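Local coordinates for protein N-acetylmuramoyl-L-alanine amidase AmiD (Escherichia coli, PDB 3D2Y) that uses a catalytic zinc ion to hydrolyse the bond between N-acetylmuramoyl residues and L-amino acids in cell-wall glycopeptides, at residues Lys30-His35 with Ile101-Glu106; Ser55-Pro60 with Ile72-Pro77; Gln183-Tyr188 with Gln248-Ala253; Ala193-Val198 with Asp244-Ala249. All blocks are in the same frame, centred on the assembly; numbering follows the deposited sequence.

Interaction 1 (Lys30-His35 with Ile101-Glu106)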
# COMPACT_ATOMS: atom_id res chain seq x y z
N LYS A 30 -1.21 4.63 10.71
CA LYS A 30 -0.57 3.32 10.78
C LYS A 30 -0.24 2.76 9.39
O LYS A 30 0.51 1.81 9.30
CB LYS A 30 -1.51 2.32 11.45
CG LYS A 30 -1.92 2.70 12.91
CD LYS A 30 -3.41 2.47 13.15
CE LYS A 30 -3.98 3.10 14.36
NZ LYS A 30 -4.12 1.99 15.36
N VAL A 31 -0.80 3.36 8.34
CA VAL A 31 -0.77 2.76 7.00
C VAL A 31 -0.34 3.79 5.95
O VAL A 31 -0.72 4.97 6.02
CB VAL A 31 -2.15 2.07 6.66
CG1 VAL A 31 -2.20 1.56 5.23
CG2 VAL A 31 -2.46 0.89 7.66
N LEU A 32 0.53 3.34 5.06
CA LEU A 32 0.94 4.14 3.88
C LEU A 32 0.49 3.44 2.63
O LEU A 32 0.96 2.33 2.33
CB LEU A 32 2.46 4.30 3.85
CG LEU A 32 3.06 5.18 2.76
CD1 LEU A 32 2.39 6.57 2.80
CD2 LEU A 32 4.61 5.28 2.82
N VAL A 33 -0.42 4.09 1.91
CA VAL A 33 -1.01 3.53 0.69
C VAL A 33 -0.43 4.15 -0.63
O VAL A 33 -0.47 5.35 -0.82
CB VAL A 33 -2.56 3.68 0.65
CG1 VAL A 33 -3.12 3.03 -0.60
CG2 VAL A 33 -3.22 3.06 1.90
N ILE A 34 0.05 3.30 -1.54
CA ILE A 34 0.59 3.75 -2.82
C ILE A 34 -0.45 3.63 -3.95
O ILE A 34 -1.08 2.58 -4.10
CB ILE A 34 1.90 2.98 -3.21
CG1 ILE A 34 2.87 2.99 -2.03
CG2 ILE A 34 2.57 3.64 -4.38
CD1 ILE A 34 3.33 4.41 -1.58
N HIS A 35 -0.59 4.70 -4.73
CA HIS A 35 -1.54 4.76 -5.86
C HIS A 35 -0.83 5.16 -7.12
O HIS A 35 0.25 5.79 -7.03
CB HIS A 35 -2.60 5.87 -5.62
CG HIS A 35 -3.42 5.71 -4.37
ND1 HIS A 35 -4.66 5.10 -4.39
CD2 HIS A 35 -3.20 6.11 -3.10
CE1 HIS A 35 -5.15 5.11 -3.16
NE2 HIS A 35 -4.28 5.69 -2.35
N ILE A 101 -1.93 7.43 5.25
CA ILE A 101 -1.47 8.48 4.34
C ILE A 101 -1.49 7.93 2.92
O ILE A 101 -1.16 6.78 2.72
CB ILE A 101 -0.07 8.95 4.77
CG1 ILE A 101 -0.25 9.82 6.01
CG2 ILE A 101 0.61 9.74 3.66
CD1 ILE A 101 0.98 10.26 6.66
N GLY A 102 -1.92 8.74 1.95
CA GLY A 102 -2.08 8.28 0.57
C GLY A 102 -1.10 9.05 -0.27
O GLY A 102 -1.02 10.28 -0.18
N ILE A 103 -0.29 8.32 -1.02
CA ILE A 103 0.62 8.91 -2.02
C ILE A 103 0.18 8.51 -3.40
O ILE A 103 0.13 7.31 -3.73
CB ILE A 103 2.09 8.51 -1.77
CG1 ILE A 103 2.54 9.08 -0.42
CG2 ILE A 103 3.00 9.08 -2.90
CD1 ILE A 103 3.86 8.55 0.02
N GLU A 104 -0.07 9.52 -4.23
CA GLU A 104 -0.41 9.31 -5.64
C GLU A 104 0.81 9.60 -6.54
O GLU A 104 1.47 10.64 -6.39
CB GLU A 104 -1.58 10.22 -6.04
CG GLU A 104 -2.94 9.78 -5.49
CD GLU A 104 -3.75 9.08 -6.53
OE1 GLU A 104 -3.68 9.49 -7.70
OE2 GLU A 104 -4.51 8.16 -6.22
N LEU A 105 1.06 8.66 -7.43
CA LEU A 105 2.16 8.64 -8.39
C LEU A 105 1.60 8.83 -9.80
O LEU A 105 0.77 8.04 -10.27
CB LEU A 105 2.93 7.33 -8.28
CG LEU A 105 3.41 6.84 -6.90
CD1 LEU A 105 4.19 5.52 -7.02
CD2 LEU A 105 4.31 7.90 -6.29
N GLU A 106 2.06 9.88 -10.46
CA GLU A 106 1.62 10.14 -11.83
C GLU A 106 2.15 9.00 -12.68
O GLU A 106 3.36 8.85 -12.84
CB GLU A 106 2.13 11.47 -12.36
CG GLU A 106 1.70 11.74 -13.83
CD GLU A 106 2.54 12.79 -14.58
OE1 GLU A 106 2.39 12.86 -15.81
OE2 GLU A 106 3.32 13.54 -13.96
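Five backbone hydrogen bonds join the strands 31-35 and 101-105, which run parallel with their axes 20° apart. V31, V33 and H35 do the bonding on one strand and I101, I103 and L105 on the other, in the alternation of a parallel ladder. The central pair is nearly linear: V33 N reaches I101 O at 2.9 Å, and I103 N reaches V33 O at 3.0 Å, each along the C=O axis. At the last rung L105 N, 3.0 Å from H35 O, comes in from above the carbonyl plane, and the bond is more bent than the central ones.

Apolar contacts fill the face carrying L32, I34, I101 and I103. L32 CG lies anti to the backbone N (chi1 -176°), which sends CD1 obliquely across to I103 CD1 at 3.7 Å. I34 CG2 likewise crosses to L105 CD1 at 3.6 Å. Helix 124-141 covers this side, with I137 against both I101 and I103.

The other face carries V33, G102 and the two polar side chains H35 and E104. E104 bends at chi2 (-101°), bringing OE2 to 3.0 Å from H35 CB, while I103 O lies at the imidazole edge, 3.6 Å from CD2. H35 NE2 is hydrogen-bonded to H84 ND1. Placing the zinc ligand H35 beside the proton acceptor E104 on adjacent strands, close to the ligands H151 and D161, is the arrangement of the zinc amidase active site in the AmpD and PGRP family.

Interaction 2 (Ser55-Pro60 with Ile72-Pro77); sequences SHYLVP and IWQLVP
Strand 73-74 forms the antiparallel edge of the mixed amidase sheet, laid against strand 57-59. L58 and W73 make a hydrogen-bonded pair: L58 N meets W73 O at 2.8 Å and W73 N returns to L58 O at 3.0 Å, both in the carbonyl planes. A third bond, from L75 N to H56 O, extends the pairing past the non-hydrogen-bonded pair Y57 and Q74.

Y57 illustrates how one side chain can line such a pair. Its CB sits 4.2 Å from I72 CG2, and with CG anti to the carbonyl carbon (chi1 -57°) the ring runs alongside Q74, pointing the same way. CD1 lies 3.8 Å from Q74 CB, and CE1 follows at 3.7 Å from the same carbon. At the tip, OH is hydrogen-bonded to E78 OE2, so the phenol ends on a partner just beyond the segment 72-77. L133 and I137 of helix 124-141 also touch this side chain.

At the far end P60 CG meets W73 CZ3, the two side chains crossing at about a right angle. H56, whose ND1 and NE2 are bonded to G102 N and E80 O, turns its ring edge to the backbone, where CD2 lies 3.6 Å from P77 O, in the imidazole plane.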
# COMPACT_ATOMS: atom_id res chain seq x y z
N SER A 55 -5.54 13.06 -2.19
CA SER A 55 -4.46 12.30 -1.55
C SER A 55 -3.58 13.29 -0.83
O SER A 55 -3.64 14.50 -1.11
CB SER A 55 -3.65 11.51 -2.58
OG SER A 55 -3.05 12.39 -3.53
N HIS A 56 -2.74 12.80 0.08
CA HIS A 56 -1.81 13.69 0.79
C HIS A 56 -0.67 14.17 -0.07
O HIS A 56 -0.31 15.34 0.00
CB HIS A 56 -1.26 13.03 2.03
CG HIS A 56 -2.31 12.62 3.00
ND1 HIS A 56 -2.93 11.37 2.97
CD2 HIS A 56 -2.87 13.29 4.04
CE1 HIS A 56 -3.81 11.31 3.95
NE2 HIS A 56 -3.80 12.46 4.61
N TYR A 57 -0.15 13.28 -0.92
CA TYR A 57 0.93 13.64 -1.82
C TYR A 57 0.65 13.24 -3.27
O TYR A 57 -0.06 12.26 -3.57
CB TYR A 57 2.25 13.03 -1.32
CG TYR A 57 2.62 13.42 0.08
CD1 TYR A 57 3.33 14.60 0.32
CD2 TYR A 57 2.28 12.61 1.16
CE1 TYR A 57 3.69 14.97 1.60
CE2 TYR A 57 2.63 12.98 2.47
CZ TYR A 57 3.33 14.17 2.66
OH TYR A 57 3.74 14.62 3.88
N LEU A 58 1.15 14.07 -4.17
CA LEU A 58 1.14 13.78 -5.60
C LEU A 58 2.57 13.93 -6.16
O LEU A 58 3.16 15.04 -6.12
CB LEU A 58 0.15 14.71 -6.33
CG LEU A 58 0.07 14.66 -7.88
CD1 LEU A 58 -0.38 13.29 -8.43
CD2 LEU A 58 -0.89 15.75 -8.36
N VAL A 59 3.13 12.82 -6.66
CA VAL A 59 4.50 12.80 -7.19
C VAL A 59 4.45 12.80 -8.73
O VAL A 59 3.91 11.86 -9.31
CB VAL A 59 5.31 11.56 -6.71
CG1 VAL A 59 6.81 11.75 -7.09
CG2 VAL A 59 5.15 11.38 -5.14
N PRO A 60 5.01 13.84 -9.40
CA PRO A 60 5.02 13.78 -10.87
C PRO A 60 5.82 12.56 -11.38
O PRO A 60 6.64 11.99 -10.65
CB PRO A 60 5.72 15.09 -11.28
CG PRO A 60 5.66 15.98 -10.14
CD PRO A 60 5.68 15.07 -8.92
N ILE A 72 7.72 17.57 -4.78
CA ILE A 72 6.52 16.75 -4.65
C ILE A 72 5.39 17.65 -4.11
O ILE A 72 5.64 18.54 -3.31
CB ILE A 72 6.79 15.58 -3.64
CG1 ILE A 72 7.87 14.63 -4.17
CG2 ILE A 72 5.51 14.80 -3.31
CD1 ILE A 72 8.40 13.64 -3.09
N TRP A 73 4.14 17.41 -4.55
CA TRP A 73 3.01 18.25 -4.17
C TRP A 73 2.32 17.65 -2.96
O TRP A 73 2.08 16.45 -2.95
CB TRP A 73 2.04 18.43 -5.35
CG TRP A 73 2.38 19.63 -6.21
CD1 TRP A 73 1.70 20.81 -6.25
CD2 TRP A 73 3.48 19.77 -7.11
NE1 TRP A 73 2.29 21.67 -7.14
CE2 TRP A 73 3.38 21.05 -7.69
CE3 TRP A 73 4.52 18.91 -7.51
CZ2 TRP A 73 4.31 21.54 -8.62
CZ3 TRP A 73 5.46 19.39 -8.45
CH2 TRP A 73 5.34 20.70 -9.00
N GLN A 74 2.11 18.45 -1.92
CA GLN A 74 1.31 18.01 -0.75
C GLN A 74 -0.02 18.73 -0.78
O GLN A 74 -0.07 19.96 -0.86
CB GLN A 74 2.06 18.13 0.60
CG GLN A 74 1.16 17.74 1.83
CD GLN A 74 1.83 17.79 3.18
OE1 GLN A 74 1.31 17.20 4.15
NE2 GLN A 74 2.94 18.47 3.27
N LEU A 75 -1.09 17.95 -0.77
CA LEU A 75 -2.42 18.47 -1.00
C LEU A 75 -3.25 18.52 0.26
O LEU A 75 -4.24 19.23 0.32
CB LEU A 75 -3.14 17.61 -2.06
CG LEU A 75 -2.45 17.43 -3.41
CD1 LEU A 75 -3.26 16.50 -4.27
CD2 LEU A 75 -2.26 18.79 -4.15
N VAL A 76 -2.87 17.72 1.26
CA VAL A 76 -3.69 17.52 2.46
C VAL A 76 -2.74 17.35 3.64
O VAL A 76 -1.80 16.55 3.53
CB VAL A 76 -4.65 16.27 2.39
CG1 VAL A 76 -5.38 16.02 3.78
CG2 VAL A 76 -5.66 16.39 1.24
N PRO A 77 -2.92 18.15 4.72
CA PRO A 77 -2.09 17.97 5.94
C PRO A 77 -2.24 16.53 6.43
O PRO A 77 -3.33 15.97 6.37
CB PRO A 77 -2.70 18.96 6.94
CG PRO A 77 -3.39 20.01 6.10
CD PRO A 77 -3.94 19.21 4.91

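Interaction 3 (Gln183-Tyr188 with Gln248-Ala253); sequences QRVNFY and QAIAEA
Y188 OH is held by one hydrogen bond, to E256 OE1, while R184 NE makes a salt bridge with E256 OE2, so that a carboxylate one turn beyond the segment 248-253 receives the polar ends of two side chains from the segment 183-188. No hydrogen bond passes between the two segments themselves, and the helices 183-188 and 248-253 meet by packing alone. Their axes come within 8.0 Å at an angle of 123°, an approach consistent with the small side chains of A249 and A253 at the crossing.

Y188 carries most of the contact. With CG anti to the carbonyl carbon (chi1 -77°), its ring swings across the second helix and takes E252 CB over one face, 3.7 Å from the ring centroid and 15° off the normal, a CH-pi contact. F187 CD2 covers the opposite face, over its centre, and the ring is thereby sandwiched between its own sequence neighbour and the other helix. Nearer the backbone, Y188 CB rests on A249 CB at 3.7 Å.

V185 packs beside it. Both methyls meet I250 CG1 at 4.0 Å, CG1 also nearing A249 CB and CG2 lying 3.9 Å from A253 CB. The backbone is close as well, with V185 O 3.4 Å from A249 CB.

The chemistry thus implies a crossing held by apolar packing, in which R184 and Y188 direct their polar ends past the packed surface to E256.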
# COMPACT_ATOMS: atom_id res chain seq x y z
N GLN A 183 15.34 -17.43 1.31
CA GLN A 183 15.59 -18.78 1.83
C GLN A 183 14.33 -19.37 2.49
O GLN A 183 14.08 -20.58 2.41
CB GLN A 183 16.77 -18.79 2.82
CG GLN A 183 18.09 -18.32 2.23
CD GLN A 183 18.78 -19.39 1.39
OE1 GLN A 183 19.33 -20.36 1.93
NE2 GLN A 183 18.78 -19.20 0.07
N ARG A 184 13.52 -18.52 3.12
CA ARG A 184 12.28 -19.00 3.71
C ARG A 184 11.19 -19.30 2.65
O ARG A 184 10.40 -20.22 2.83
CB ARG A 184 11.79 -18.04 4.81
CG ARG A 184 12.83 -17.77 5.88
CD ARG A 184 13.28 -19.04 6.61
NE ARG A 184 12.21 -19.69 7.37
CZ ARG A 184 12.23 -20.97 7.75
NH1 ARG A 184 13.24 -21.75 7.41
NH2 ARG A 184 11.23 -21.48 8.45
N VAL A 185 11.16 -18.54 1.55
CA VAL A 185 10.22 -18.83 0.45
C VAL A 185 10.56 -20.18 -0.11
O VAL A 185 9.67 -21.01 -0.30
CB VAL A 185 10.26 -17.77 -0.68
CG1 VAL A 185 9.49 -18.26 -1.92
CG2 VAL A 185 9.69 -16.45 -0.20
N ASN A 186 11.85 -20.41 -0.35
CA ASN A 186 12.36 -21.74 -0.74
C ASN A 186 12.05 -22.85 0.28
O ASN A 186 11.72 -23.97 -0.10
CB ASN A 186 13.85 -21.66 -1.05
CG ASN A 186 14.13 -21.17 -2.47
OD1 ASN A 186 14.95 -20.27 -2.69
ND2 ASN A 186 13.45 -21.78 -3.45
N PHE A 187 12.10 -22.52 1.57
CA PHE A 187 11.78 -23.49 2.60
C PHE A 187 10.33 -23.93 2.50
O PHE A 187 10.04 -25.13 2.54
CB PHE A 187 12.14 -22.98 4.00
CG PHE A 187 11.55 -23.81 5.12
CD1 PHE A 187 12.09 -25.06 5.45
CD2 PHE A 187 10.44 -23.36 5.82
CE1 PHE A 187 11.54 -25.82 6.49
CE2 PHE A 187 9.88 -24.12 6.84
CZ PHE A 187 10.43 -25.34 7.17
N TYR A 188 9.43 -22.96 2.35
CA TYR A 188 7.99 -23.21 2.24
C TYR A 188 7.56 -23.78 0.89
O TYR A 188 6.52 -24.42 0.80
CB TYR A 188 7.22 -21.92 2.53
CG TYR A 188 7.16 -21.65 4.00
CD1 TYR A 188 6.47 -22.50 4.86
CD2 TYR A 188 7.83 -20.55 4.56
CE1 TYR A 188 6.41 -22.28 6.21
CE2 TYR A 188 7.78 -20.32 5.92
CZ TYR A 188 7.07 -21.20 6.74
OH TYR A 188 6.99 -21.02 8.10
N GLN A 248 1.69 -19.37 -2.44
CA GLN A 248 1.52 -19.86 -1.10
C GLN A 248 2.79 -19.70 -0.24
O GLN A 248 2.71 -19.26 0.90
CB GLN A 248 1.08 -21.33 -1.12
CG GLN A 248 0.95 -21.91 0.27
CD GLN A 248 0.61 -23.39 0.30
OE1 GLN A 248 1.17 -24.20 -0.43
NE2 GLN A 248 -0.32 -23.74 1.20
N ALA A 249 3.96 -20.08 -0.77
CA ALA A 249 5.22 -20.01 -0.02
C ALA A 249 5.57 -18.58 0.37
O ALA A 249 6.07 -18.33 1.47
CB ALA A 249 6.36 -20.62 -0.81
N ILE A 250 5.28 -17.65 -0.53
CA ILE A 250 5.51 -16.22 -0.28
C ILE A 250 4.63 -15.74 0.87
O ILE A 250 5.13 -15.09 1.81
CB ILE A 250 5.30 -15.42 -1.58
CG1 ILE A 250 6.49 -15.72 -2.55
CG2 ILE A 250 5.17 -13.90 -1.30
CD1 ILE A 250 6.27 -15.18 -3.98
N ALA A 251 3.34 -16.10 0.81
CA ALA A 251 2.37 -15.79 1.84
C ALA A 251 2.82 -16.37 3.17
O ALA A 251 2.76 -15.68 4.19
CB ALA A 251 0.98 -16.34 1.47
N GLU A 252 3.27 -17.63 3.16
CA GLU A 252 3.77 -18.31 4.36
C GLU A 252 4.99 -17.65 4.96
O GLU A 252 5.07 -17.51 6.20
CB GLU A 252 4.03 -19.80 4.08
CG GLU A 252 2.73 -20.62 3.92
CD GLU A 252 2.96 -22.10 3.56
OE1 GLU A 252 3.69 -22.38 2.59
OE2 GLU A 252 2.41 -22.98 4.28
N ALA A 253 5.93 -17.24 4.09
CA ALA A 253 7.13 -16.52 4.52
C ALA A 253 6.84 -15.09 5.01
O ALA A 253 7.42 -14.65 6.03
CB ALA A 253 8.17 -16.50 3.43

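Interaction 4 (Ala193-Val198 with Asp244-Ala249); sequences APHTPV and DAETQA
A helix N-cap with a beta turn docked against it is what this contact builds at the start of helix 245-258. D244 holds the cap position: its OD1 accepts from T247 N at 3.0 Å and from T247 OG1 at 2.6 Å, both met from above the carboxylate plane. CG takes the crowded position between the backbone N and the carbonyl carbon (chi1 61°), which folds the carboxylate back over the first turn.

The segment 193-198 supplies the carbonyls for the neighbouring amides. A type I turn from A193 to T196 is drawn together at A193 O, which accepts from both T196 N and T196 OG1. From this turn P194 O receives E246 N at 2.8 Å, in the carbonyl plane and on a lone pair, whereas the bond from A245 N to T196 O is weak. The first three amides of the helix are therefore met by two loop carbonyls and one side chain.

H195 lies alongside the cap residue, its ring plane 19° from the carboxylate, and ND1 donates to D244 OD2 at 3.2 Å. R235 forms salt bridges with that same OD2 and with E246 OE2, which probably helps to balance the charge of the cap carboxylate. Further along, V198 CG2 packs 3.8 Å from A245 CA and 3.5 Å from Q248 OE1, an oxygen that is hydrogen-bonded to R192 NH1.

The turn belongs to the loop joining helix 182-189 to helix 200-210; L189 of the former touches A245, and L203 and L206 of the latter touch T247 and Q248.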
# COMPACT_ATOMS: atom_id res chain seq x y z
N ALA A 193 7.52 -27.37 -7.75
CA ALA A 193 7.76 -26.38 -8.80
C ALA A 193 6.93 -25.12 -8.45
O ALA A 193 5.82 -25.24 -7.92
CB ALA A 193 7.36 -26.91 -10.16
N PRO A 194 7.46 -23.91 -8.77
CA PRO A 194 6.73 -22.71 -8.35
C PRO A 194 5.24 -22.68 -8.75
O PRO A 194 4.39 -22.28 -7.94
CB PRO A 194 7.51 -21.57 -9.04
CG PRO A 194 8.88 -22.11 -9.24
CD PRO A 194 8.70 -23.58 -9.50
N HIS A 195 4.94 -23.10 -9.98
CA HIS A 195 3.58 -23.08 -10.51
C HIS A 195 2.73 -24.34 -10.24
O HIS A 195 1.68 -24.52 -10.84
CB HIS A 195 3.58 -22.77 -12.01
CG HIS A 195 4.27 -21.49 -12.37
ND1 HIS A 195 4.25 -20.37 -11.56
CD2 HIS A 195 5.01 -21.15 -13.45
CE1 HIS A 195 4.94 -19.40 -12.14
NE2 HIS A 195 5.42 -19.85 -13.28
N THR A 196 3.19 -25.21 -9.33
CA THR A 196 2.39 -26.35 -8.89
C THR A 196 1.08 -25.81 -8.30
O THR A 196 1.13 -24.99 -7.39
CB THR A 196 3.15 -27.20 -7.83
OG1 THR A 196 4.40 -27.65 -8.37
CG2 THR A 196 2.31 -28.41 -7.37
N PRO A 197 -0.09 -26.26 -8.82
CA PRO A 197 -1.41 -25.83 -8.32
C PRO A 197 -1.63 -26.18 -6.86
O PRO A 197 -1.36 -27.31 -6.44
CB PRO A 197 -2.39 -26.62 -9.19
CG PRO A 197 -1.64 -26.94 -10.43
CD PRO A 197 -0.23 -27.21 -9.94
N VAL A 198 -2.10 -25.20 -6.08
CA VAL A 198 -2.36 -25.36 -4.67
C VAL A 198 -3.85 -25.13 -4.39
O VAL A 198 -4.54 -24.48 -5.17
CB VAL A 198 -1.45 -24.38 -3.86
CG1 VAL A 198 -2.13 -23.83 -2.61
CG2 VAL A 198 -0.13 -25.04 -3.53
N ASP A 244 -0.91 -21.07 -6.60
CA ASP A 244 0.19 -22.03 -6.85
C ASP A 244 1.15 -22.08 -5.66
O ASP A 244 0.96 -21.36 -4.67
CB ASP A 244 0.92 -21.75 -8.19
CG ASP A 244 1.58 -20.37 -8.27
OD1 ASP A 244 1.74 -19.66 -7.25
OD2 ASP A 244 1.97 -19.98 -9.41
N ALA A 245 2.16 -22.92 -5.77
CA ALA A 245 3.05 -23.22 -4.65
C ALA A 245 3.93 -22.02 -4.31
O ALA A 245 4.18 -21.77 -3.13
CB ALA A 245 3.91 -24.43 -4.96
N GLU A 246 4.37 -21.29 -5.32
CA GLU A 246 5.21 -20.10 -5.10
C GLU A 246 4.44 -18.99 -4.36
O GLU A 246 4.95 -18.41 -3.36
CB GLU A 246 5.76 -19.56 -6.43
CG GLU A 246 6.60 -18.29 -6.24
CD GLU A 246 7.24 -17.81 -7.54
OE1 GLU A 246 8.27 -17.13 -7.46
OE2 GLU A 246 6.71 -18.12 -8.62
N THR A 247 3.22 -18.71 -4.84
CA THR A 247 2.32 -17.76 -4.19
C THR A 247 2.06 -18.11 -2.70
O THR A 247 2.19 -17.25 -1.82
CB THR A 247 0.97 -17.62 -4.95
OG1 THR A 247 1.22 -17.26 -6.31
CG2 THR A 247 0.14 -16.53 -4.35
N GLN A 248 1.69 -19.37 -2.44
CA GLN A 248 1.52 -19.86 -1.10
C GLN A 248 2.79 -19.70 -0.24
O GLN A 248 2.71 -19.26 0.90
CB GLN A 248 1.08 -21.33 -1.12
CG GLN A 248 0.95 -21.91 0.27
CD GLN A 248 0.61 -23.39 0.30
OE1 GLN A 248 1.17 -24.20 -0.43
NE2 GLN A 248 -0.32 -23.74 1.20
N ALA A 249 3.96 -20.08 -0.77
CA ALA A 249 5.22 -20.01 -0.02
C ALA A 249 5.57 -18.58 0.37
O ALA A 249 6.07 -18.33 1.47
CB ALA A 249 6.36 -20.62 -0.81

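Overall arrangement
From the N terminus, strand 31-36 waits for strand 100-105 to close the long loop of interaction 1. Within that loop interaction 2 is nested, closing a short excursion between 55-60 and 72-77. The two touch through strand 57-59, which pairs with 100-105, so together they join four of the five strands of the amidase sheet, from the edge strand 73-74 to 31-36. After both have closed, the chain opens interactions 3 and 4 in series with them. Interaction 4 opens after interaction 3, and both end on helix 245-258, sharing Q248 and A249; they tie helix 182-189 and its following loop to that helix. Nearest atoms of interactions 1 and 3 remain about 17 Å apart.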